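Local coordinates for protein carbamate kinase (Aeropyrum pernix, PDB 2E9Y) that probably catalyses the reversible transfer of a phosphoryl group between ATP and carbamate, at residues V32-L43 / L93-R104; L78-Q86 / A191-V199. All blocks are in the same frame, centred on the assembly; numbering follows the deposited sequence.

Contact 1: residues V32-L43 / L93-R104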
loop_
_atom_site.group_PDB
_atom_site.type_symbol
_atom_site.label_atom_id
_atom_site.label_comp_id
_atom_site.label_asym_id
_atom_site.label_seq_id
_atom_site.Cartn_x
_atom_site.Cartn_y
_atom_site.Cartn_z
ATOM N N VAL A 32 15.867 7.109 4.720
ATOM C CA VAL A 32 15.292 7.300 3.393
ATOM C C VAL A 32 15.750 8.619 2.767
ATOM O O VAL A 32 15.949 8.729 1.564
ATOM C CB VAL A 32 13.769 7.287 3.526
ATOM C CG1 VAL A 32 13.136 8.012 2.340
ATOM C CG2 VAL A 32 13.264 5.857 3.566
ATOM N N LYS A 33 15.939 9.650 3.586
ATOM C CA LYS A 33 16.405 10.932 3.075
ATOM C C LYS A 33 17.777 10.733 2.437
ATOM O O LYS A 33 18.039 11.225 1.339
ATOM C CB LYS A 33 16.503 11.962 4.204
ATOM C CG LYS A 33 16.960 13.342 3.739
ATOM C CD LYS A 33 16.986 14.347 4.887
ATOM C CE LYS A 33 17.431 15.727 4.416
ATOM N NZ LYS A 33 16.496 16.314 3.413
ATOM N N ARG A 34 18.650 10.009 3.134
ATOM C CA ARG A 34 19.989 9.740 2.619
ATOM C C ARG A 34 19.908 8.968 1.303
ATOM O O ARG A 34 20.583 9.308 0.334
ATOM C CB ARG A 34 20.811 8.932 3.633
ATOM C CG ARG A 34 21.174 9.695 4.900
ATOM C CD ARG A 34 22.289 8.996 5.678
ATOM N NE ARG A 34 21.855 7.749 6.308
ATOM C CZ ARG A 34 21.110 7.685 7.408
ATOM N NH1 ARG A 34 20.712 8.797 8.012
ATOM N NH2 ARG A 34 20.763 6.504 7.906
ATOM N N ALA A 35 19.072 7.933 1.271
ATOM C CA ALA A 35 18.922 7.120 0.067
ATOM C C ALA A 35 18.327 7.899 -1.102
ATOM O O ALA A 35 18.748 7.724 -2.247
ATOM C CB ALA A 35 18.064 5.893 0.370
ATOM N N SER A 36 17.350 8.758 -0.819
ATOM C CA SER A 36 16.712 9.548 -1.867
ATOM C C SER A 36 17.676 10.544 -2.489
ATOM O O SER A 36 17.632 10.789 -3.692
ATOM C CB SER A 36 15.495 10.295 -1.315
ATOM O OG SER A 36 14.437 9.392 -1.033
ATOM N N SER A 37 18.547 11.118 -1.667
ATOM C CA SER A 37 19.515 12.084 -2.166
ATOM C C SER A 37 20.404 11.395 -3.193
ATOM O O SER A 37 20.623 11.912 -4.290
ATOM C CB SER A 37 20.367 12.623 -1.017
ATOM O OG SER A 37 21.208 13.672 -1.466
ATOM N N ILE A 38 20.901 10.217 -2.828
ATOM C CA ILE A 38 21.765 9.432 -3.704
ATOM C C ILE A 38 21.039 8.989 -4.976
ATOM O O ILE A 38 21.610 9.018 -6.065
ATOM C CB ILE A 38 22.313 8.201 -2.951
ATOM C CG1 ILE A 38 23.280 8.666 -1.858
ATOM C CG2 ILE A 38 23.010 7.249 -3.917
ATOM C CD1 ILE A 38 23.701 7.583 -0.902
ATOM N N ILE A 39 19.779 8.583 -4.846
ATOM C CA ILE A 39 19.017 8.162 -6.017
ATOM C C ILE A 39 18.812 9.348 -6.955
ATOM O O ILE A 39 18.816 9.193 -8.177
ATOM C CB ILE A 39 17.640 7.586 -5.620
ATOM C CG1 ILE A 39 17.832 6.236 -4.927
ATOM C CG2 ILE A 39 16.756 7.436 -6.853
ATOM C CD1 ILE A 39 16.556 5.659 -4.343
ATOM N N ALA A 40 18.633 10.533 -6.376
ATOM C CA ALA A 40 18.440 11.743 -7.167
ATOM C C ALA A 40 19.677 11.991 -8.021
ATOM O O ALA A 40 19.576 12.466 -9.153
ATOM C CB ALA A 40 18.184 12.935 -6.252
ATOM N N ASP A 41 20.845 11.672 -7.472
ATOM C CA ASP A 41 22.089 11.851 -8.207
ATOM C C ASP A 41 22.064 10.945 -9.431
ATOM O O ASP A 41 22.369 11.375 -10.544
ATOM C CB ASP A 41 23.299 11.509 -7.326
ATOM C CG ASP A 41 23.483 12.486 -6.177
ATOM O OD1 ASP A 41 23.096 13.663 -6.332
ATOM O OD2 ASP A 41 24.026 12.086 -5.126
ATOM N N VAL A 42 21.681 9.690 -9.217
ATOM C CA VAL A 42 21.610 8.712 -10.293
ATOM C C VAL A 42 20.678 9.168 -11.412
ATOM O O VAL A 42 20.994 9.009 -12.594
ATOM C CB VAL A 42 21.137 7.347 -9.754
ATOM C CG1 VAL A 42 20.838 6.401 -10.903
ATOM C CG2 VAL A 42 22.205 6.760 -8.846
ATOM N N LEU A 43 19.528 9.726 -11.043
ATOM C CA LEU A 43 18.568 10.218 -12.028
ATOM C C LEU A 43 19.170 11.408 -12.770
ATOM O O LEU A 43 18.884 11.630 -13.948
ATOM C CB LEU A 43 17.263 10.647 -11.346
ATOM C CG LEU A 43 16.218 9.567 -11.039
ATOM C CD1 LEU A 43 16.844 8.421 -10.269
ATOM C CD2 LEU A 43 15.080 10.188 -10.249
ATOM N N LEU A 93 9.861 6.420 0.669
ATOM C CA LEU A 93 10.795 6.649 -0.439
ATOM C C LEU A 93 10.206 7.635 -1.445
ATOM O O LEU A 93 10.882 8.557 -1.901
ATOM C CB LEU A 93 11.113 5.324 -1.145
ATOM C CG LEU A 93 11.962 4.320 -0.358
ATOM C CD1 LEU A 93 11.942 2.962 -1.052
ATOM C CD2 LEU A 93 13.382 4.848 -0.233
ATOM N N LYS A 94 8.938 7.430 -1.787
ATOM C CA LYS A 94 8.228 8.294 -2.729
ATOM C C LYS A 94 8.211 9.758 -2.289
ATOM O O LYS A 94 8.568 10.654 -3.057
ATOM C CB LYS A 94 6.787 7.800 -2.885
ATOM C CG LYS A 94 5.812 8.804 -3.489
ATOM C CD LYS A 94 4.376 8.287 -3.366
ATOM C CE LYS A 94 3.343 9.316 -3.836
ATOM N NZ LYS A 94 3.453 9.629 -5.291
ATOM N N HIS A 95 7.788 9.997 -1.055
ATOM C CA HIS A 95 7.696 11.358 -0.537
ATOM C C HIS A 95 9.064 12.046 -0.471
ATOM O O HIS A 95 9.210 13.207 -0.857
ATOM C CB HIS A 95 7.065 11.339 0.857
ATOM C CG HIS A 95 6.444 12.642 1.259
ATOM N ND1 HIS A 95 5.206 13.046 0.805
ATOM C CD2 HIS A 95 6.896 13.638 2.055
ATOM C CE1 HIS A 95 4.922 14.235 1.305
ATOM N NE2 HIS A 95 5.932 14.617 2.068
ATOM N N SER A 96 10.063 11.319 0.016
ATOM C CA SER A 96 11.413 11.861 0.149
ATOM C C SER A 96 12.081 12.142 -1.200
ATOM O O SER A 96 12.716 13.185 -1.383
ATOM C CB SER A 96 12.278 10.896 0.962
ATOM O OG SER A 96 13.572 11.434 1.181
ATOM N N LEU A 97 11.942 11.215 -2.140
ATOM C CA LEU A 97 12.542 11.387 -3.458
ATOM C C LEU A 97 11.909 12.562 -4.199
ATOM O O LEU A 97 12.612 13.378 -4.800
ATOM C CB LEU A 97 12.398 10.105 -4.278
ATOM C CG LEU A 97 13.039 10.117 -5.667
ATOM C CD1 LEU A 97 14.474 10.634 -5.581
ATOM C CD2 LEU A 97 13.007 8.713 -6.242
ATOM N N GLU A 98 10.584 12.649 -4.153
ATOM C CA GLU A 98 9.878 13.745 -4.805
ATOM C C GLU A 98 10.339 15.086 -4.230
ATOM O O GLU A 98 10.542 16.050 -4.966
ATOM C CB GLU A 98 8.365 13.597 -4.613
ATOM C CG GLU A 98 7.704 12.626 -5.580
ATOM C CD GLU A 98 6.221 12.440 -5.300
ATOM O OE1 GLU A 98 5.638 13.277 -4.578
ATOM O OE2 GLU A 98 5.634 11.463 -5.815
ATOM N N GLU A 99 10.507 15.141 -2.913
ATOM C CA GLU A 99 10.943 16.371 -2.259
ATOM C C GLU A 99 12.349 16.760 -2.707
ATOM O O GLU A 99 12.629 17.937 -2.959
ATOM C CB GLU A 99 10.919 16.194 -0.744
ATOM C CG GLU A 99 11.310 17.433 0.040
ATOM C CD GLU A 99 11.242 17.204 1.535
ATOM O OE1 GLU A 99 10.168 16.788 2.024
ATOM O OE2 GLU A 99 12.259 17.437 2.222
ATOM N N GLU A 100 13.230 15.769 -2.810
ATOM C CA GLU A 100 14.606 16.016 -3.223
ATOM C C GLU A 100 14.674 16.508 -4.663
ATOM O O GLU A 100 15.348 17.496 -4.954
ATOM C CB GLU A 100 15.445 14.745 -3.071
ATOM C CG GLU A 100 16.917 14.918 -3.428
ATOM C CD GLU A 100 17.579 16.051 -2.663
ATOM O OE1 GLU A 100 17.394 16.123 -1.429
ATOM O OE2 GLU A 100 18.290 16.863 -3.291
ATOM N N LEU A 101 13.976 15.821 -5.562
ATOM C CA LEU A 101 13.974 16.206 -6.968
ATOM C C LEU A 101 13.415 17.614 -7.136
ATOM O O LEU A 101 13.883 18.384 -7.974
ATOM C CB LEU A 101 13.150 15.205 -7.786
ATOM C CG LEU A 101 13.716 13.781 -7.808
ATOM C CD1 LEU A 101 12.733 12.837 -8.479
ATOM C CD2 LEU A 101 15.047 13.775 -8.541
ATOM N N ARG A 102 12.414 17.942 -6.326
ATOM C CA ARG A 102 11.779 19.255 -6.362
ATOM C C ARG A 102 12.789 20.310 -5.928
ATOM O O ARG A 102 12.892 21.381 -6.532
ATOM C CB ARG A 102 10.581 19.265 -5.415
ATOM C CG ARG A 102 9.768 20.541 -5.410
ATOM C CD ARG A 102 8.799 20.492 -4.249
ATOM N NE ARG A 102 8.108 19.207 -4.210
ATOM C CZ ARG A 102 7.807 18.552 -3.094
ATOM N NH1 ARG A 102 8.133 19.057 -1.911
ATOM N NH2 ARG A 102 7.188 17.383 -3.162
ATOM N N ARG A 103 13.531 19.996 -4.872
ATOM C CA ARG A 103 14.547 20.897 -4.344
ATOM C C ARG A 103 15.592 21.180 -5.423
ATOM O O ARG A 103 16.295 22.190 -5.373
ATOM C CB ARG A 103 15.213 20.266 -3.116
ATOM C CG ARG A 103 16.309 21.110 -2.489
ATOM C CD ARG A 103 16.819 20.494 -1.193
ATOM N NE ARG A 103 15.759 20.361 -0.194
ATOM C CZ ARG A 103 15.180 19.212 0.146
ATOM N NH1 ARG A 103 15.556 18.076 -0.427
ATOM N NH2 ARG A 103 14.218 19.200 1.059
ATOM N N ARG A 104 15.683 20.282 -6.401
ATOM C CA ARG A 104 16.637 20.436 -7.490
ATOM C C ARG A 104 15.971 21.010 -8.738
ATOM O O ARG A 104 16.562 21.024 -9.818
ATOM C CB ARG A 104 17.288 19.088 -7.812
ATOM C CG ARG A 104 17.961 18.435 -6.616
ATOM C CD ARG A 104 18.805 17.237 -7.025
ATOM N NE ARG A 104 19.398 16.573 -5.865
ATOM C CZ ARG A 104 20.306 15.607 -5.939
ATOM N NH1 ARG A 104 20.734 15.190 -7.123
ATOM N NH2 ARG A 104 20.784 15.055 -4.831
HETATM O O HOH W 1 16.840 13.777 0.184
HETATM O O HOH W 2 18.548 15.428 1.607
#
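Helices 32-43 and 93-103 pack against each other, their axes 8.6 Å apart at closest approach and crossing at -50°, with Ser36 and Leu97 forming the tightest backbone pair (CA to CA 4.8 Å). Small residues make this closeness possible. Ser96 CB sits only 3.3 Å from Val32 CG1, a tight carbon contact, and the Ser96 and Ser36 hydroxyls lie 3.1 Å apart (OG to OG), at best a weak hydrogen bond; Ser36 OG donates to Val32 O in its own helix, an oxygen that also takes the helical bond from Ser36 N. Leucines close the inner side: Leu97 crosses Ile39 at about a right angle, its CD2 4.0 Å from Ile39 CG2, and Leu101 meets Leu43 in the same manner.

The outer side is ionic. Arg104, extended from CG to NE, lays one guanidinium face over Ala40, whose CB stands 3.4 Å from Arg104 CZ above the centre of the group. Arg104 NH1 and NH2 both bond Asp41 OD1, NH1 the closer at 2.9 Å, both from one face of the carboxylate and neither straight; the two planes are 35° apart. Arg104 NE bonds the anti lone pair of Glu100 OE2 at 2.8 Å, which helps fix the guanidinium's rotation. Arg103 extends the network, NH2 to Glu99 and, weakly, NH1 to Glu100. A lysine in place of Arg104 would probably be unable to hold both carboxylates, leaving Asp41 without its two-pronged grip and Ala40 without its flat cover. A water joins Lys33 O to Glu100 OE1.

Strand 48-52 lies beneath, touched by Ile39 and Leu43, while Ile16 of helix 13-16 covers Val32 and Leu93; from helix 78-103, Lys94 and Glu98 form salt bridges with Asp175 and Arg116 of the second subunit.

Contact 2: residues L78-Q86 / A191-V199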
loop_
_atom_site.group_PDB
_atom_site.type_symbol
_atom_site.label_atom_id
_atom_site.label_comp_id
_atom_site.label_asym_id
_atom_site.label_seq_id
_atom_site.Cartn_x
_atom_site.Cartn_y
_atom_site.Cartn_z
ATOM N N LEU A 78 0.227 -12.973 6.498
ATOM C CA LEU A 78 1.501 -12.418 6.065
ATOM C C LEU A 78 1.464 -11.677 4.732
ATOM O O LEU A 78 2.150 -10.672 4.568
ATOM C CB LEU A 78 2.555 -13.534 6.011
ATOM C CG LEU A 78 3.995 -13.168 5.644
ATOM C CD1 LEU A 78 4.522 -12.109 6.593
ATOM C CD2 LEU A 78 4.865 -14.417 5.712
ATOM N N TYR A 79 0.676 -12.153 3.773
ATOM C CA TYR A 79 0.651 -11.464 2.487
ATOM C C TYR A 79 0.021 -10.083 2.593
ATOM O O TYR A 79 0.367 -9.191 1.821
ATOM C CB TYR A 79 -0.048 -12.311 1.417
ATOM C CG TYR A 79 -1.453 -12.739 1.741
ATOM C CD1 TYR A 79 -2.532 -11.896 1.503
ATOM C CD2 TYR A 79 -1.707 -14.016 2.250
ATOM C CE1 TYR A 79 -3.841 -12.314 1.757
ATOM C CE2 TYR A 79 -3.004 -14.442 2.507
ATOM C CZ TYR A 79 -4.063 -13.586 2.255
ATOM O OH TYR A 79 -5.350 -14.012 2.496
ATOM N N ILE A 80 -0.891 -9.905 3.548
ATOM C CA ILE A 80 -1.502 -8.596 3.762
ATOM C C ILE A 80 -0.457 -7.717 4.460
ATOM O O ILE A 80 -0.332 -6.525 4.167
ATOM C CB ILE A 80 -2.778 -8.698 4.639
ATOM C CG1 ILE A 80 -3.921 -9.309 3.820
ATOM C CG2 ILE A 80 -3.186 -7.320 5.152
ATOM C CD1 ILE A 80 -4.240 -8.560 2.554
ATOM N N ALA A 81 0.294 -8.306 5.385
ATOM C CA ALA A 81 1.341 -7.566 6.080
ATOM C C ALA A 81 2.363 -7.091 5.045
ATOM O O ALA A 81 2.805 -5.941 5.070
ATOM C CB ALA A 81 2.016 -8.449 7.125
ATOM N N THR A 82 2.726 -7.975 4.122
ATOM C CA THR A 82 3.681 -7.606 3.084
ATOM C C THR A 82 3.139 -6.450 2.239
ATOM O O THR A 82 3.865 -5.500 1.948
ATOM C CB THR A 82 4.007 -8.804 2.166
ATOM O OG1 THR A 82 4.735 -9.784 2.914
ATOM C CG2 THR A 82 4.846 -8.358 0.974
ATOM N N ALA A 83 1.870 -6.527 1.847
ATOM C CA ALA A 83 1.269 -5.450 1.048
ATOM C C ALA A 83 1.356 -4.139 1.824
ATOM O O ALA A 83 1.686 -3.083 1.268
ATOM C CB ALA A 83 -0.189 -5.775 0.721
ATOM N N MET A 84 1.055 -4.202 3.117
ATOM C CA MET A 84 1.136 -3.028 3.972
ATOM C C MET A 84 2.529 -2.405 3.921
ATOM O O MET A 84 2.695 -1.194 3.839
ATOM C CB MET A 84 0.807 -3.455 5.403
ATOM C CG MET A 84 -0.695 -3.635 5.630
ATOM S SD MET A 84 -1.087 -3.992 7.348
ATOM C CE MET A 84 -2.805 -4.473 7.115
ATOM N N THR A 85 3.568 -3.244 3.989
ATOM C CA THR A 85 4.930 -2.714 3.968
ATOM C C THR A 85 5.268 -2.047 2.637
ATOM O O THR A 85 6.135 -1.172 2.583
ATOM C CB THR A 85 6.015 -3.802 4.273
ATOM O OG1 THR A 85 6.051 -4.785 3.229
ATOM C CG2 THR A 85 5.727 -4.478 5.604
ATOM N N GLN A 86 4.607 -2.454 1.559
ATOM C CA GLN A 86 4.888 -1.824 0.270
ATOM C C GLN A 86 4.411 -0.374 0.302
ATOM O O GLN A 86 5.061 0.511 -0.250
ATOM C CB GLN A 86 4.216 -2.581 -0.890
ATOM C CG GLN A 86 4.749 -4.003 -1.086
ATOM C CD GLN A 86 4.213 -4.690 -2.343
ATOM O OE1 GLN A 86 3.187 -4.297 -2.900
ATOM N NE2 GLN A 86 4.909 -5.740 -2.781
ATOM N N ALA A 191 8.748 -0.255 -6.663
ATOM C CA ALA A 191 7.948 -1.459 -6.829
ATOM C C ALA A 191 8.584 -2.688 -6.202
ATOM O O ALA A 191 9.711 -2.644 -5.709
ATOM C CB ALA A 191 7.694 -1.710 -8.323
ATOM N N LEU A 192 7.833 -3.783 -6.224
ATOM C CA LEU A 192 8.285 -5.059 -5.697
ATOM C C LEU A 192 8.813 -4.940 -4.270
ATOM O O LEU A 192 9.800 -5.572 -3.909
ATOM C CB LEU A 192 9.367 -5.630 -6.630
ATOM C CG LEU A 192 9.445 -7.148 -6.815
ATOM C CD1 LEU A 192 8.058 -7.705 -7.080
ATOM C CD2 LEU A 192 10.378 -7.474 -7.976
ATOM N N GLY A 193 8.135 -4.142 -3.449
ATOM C CA GLY A 193 8.570 -3.971 -2.079
ATOM C C GLY A 193 8.568 -5.279 -1.306
ATOM O O GLY A 193 7.609 -6.045 -1.372
ATOM N N GLY A 194 9.647 -5.532 -0.573
ATOM C CA GLY A 194 9.747 -6.737 0.247
ATOM C C GLY A 194 9.888 -8.014 -0.595
ATOM O O GLY A 194 9.796 -9.132 -0.106
ATOM N N GLY A 195 10.083 -7.824 -1.911
ATOM C CA GLY A 195 10.219 -8.988 -2.786
ATOM C C GLY A 195 8.895 -9.339 -3.477
ATOM O O GLY A 195 8.805 -10.234 -4.306
ATOM N N GLY A 196 7.835 -8.616 -3.070
ATOM C CA GLY A 196 6.536 -8.817 -3.704
ATOM C C GLY A 196 5.594 -9.676 -2.848
ATOM O O GLY A 196 6.016 -10.432 -1.982
ATOM N N VAL A 197 4.282 -9.519 -3.114
ATOM C CA VAL A 197 3.281 -10.400 -2.512
ATOM C C VAL A 197 3.159 -11.728 -3.281
ATOM O O VAL A 197 2.777 -11.771 -4.449
ATOM C CB VAL A 197 1.947 -9.650 -2.550
ATOM C CG1 VAL A 197 0.825 -10.524 -1.994
ATOM C CG2 VAL A 197 2.047 -8.377 -1.732
ATOM N N PRO A 198 3.520 -12.860 -2.634
ATOM C CA PRO A 198 3.460 -14.156 -3.285
ATOM C C PRO A 198 2.055 -14.635 -3.529
ATOM O O PRO A 198 1.201 -14.664 -2.654
ATOM C CB PRO A 198 4.109 -15.195 -2.387
ATOM C CG PRO A 198 4.756 -14.465 -1.233
ATOM C CD PRO A 198 4.044 -13.029 -1.284
ATOM N N VAL A 199 1.868 -15.051 -4.768
ATOM C CA VAL A 199 0.663 -15.746 -5.111
ATOM C C VAL A 199 1.006 -16.998 -5.902
ATOM O O VAL A 199 2.099 -17.150 -6.443
ATOM C CB VAL A 199 -0.158 -14.801 -5.981
ATOM C CG1 VAL A 199 -0.515 -13.551 -5.181
ATOM C CG2 VAL A 199 0.656 -14.391 -7.197
#
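The first turns of the helix, residues 78-86, run over the glycine-rich loop and short strand of 191-199, the helix axis passing 8.2 Å from that of strand 197-199 at 142° between their directions. The backbones approach most closely at the far end, where the CA atoms of Gln86 and Gly193 are 4.9 Å apart.

Gln86 makes the polar link. Its chain runs extended beyond CG and brings NE2 to Gly193 O at 3.1 Å, in the carbonyl plane and on a lone pair, with a nearly straight N-H angle of 163°. The same oxygen accepts from Gly196 N, which closes a turn of the loop, so the glutamine side chain and the turn share one acceptor. The other end of the amide, OE1, is bound by the backbone N of Ser115, and the group is thereby pinned between the loop and strand 112-119. Gly193 has its CA 3.9 Å from Gln86 CG; a CB at this glycine would sit tightly against that methylene.

Val197 carries the apolar half. With CG1 anti to the backbone N (chi1 177°), its two methyls straddle the first turn of the helix: CG1 rests 3.9 Å from Tyr79 CB, while CG2 lies 3.9 Å from Thr82 CG2 and also faces Ala83. Thr82 CG2 additionally approaches Gly196 O at 3.8 Å. The ring of Tyr79 leads away from the strand, and this residue packs on Val25 of the second subunit.

Positive phi angles at Gly194, Gly195 and Gly196 suit glycine. The loop leaves strand 188-191 of the central sheet, and Gly194 bonds the backbone of His53; this glycine-rich turn of the amino acid kinase fold is consistent with a place beside the active site, as in relatives.

Helix 78-103 serves both contacts, giving its first turns to contact 2 and its last turns to contact 1; the two centres lie 23 Å apart and their nearest atoms about 7 Å, without touching. Contact 2 is buried, lies nearer the centre of the subunit and relies on a glycine-rich loop, methyl packing and a single side-chain amide hydrogen bond to a backbone carbonyl. Contact 1 is farther out and only partly buried, so it combines an apolar inner side with a charged outer one bearing a salt-bridge network and waters. One joins helix to helix, the other helix to a loop and strand of the central sheet. The second subunit reaches residues at both.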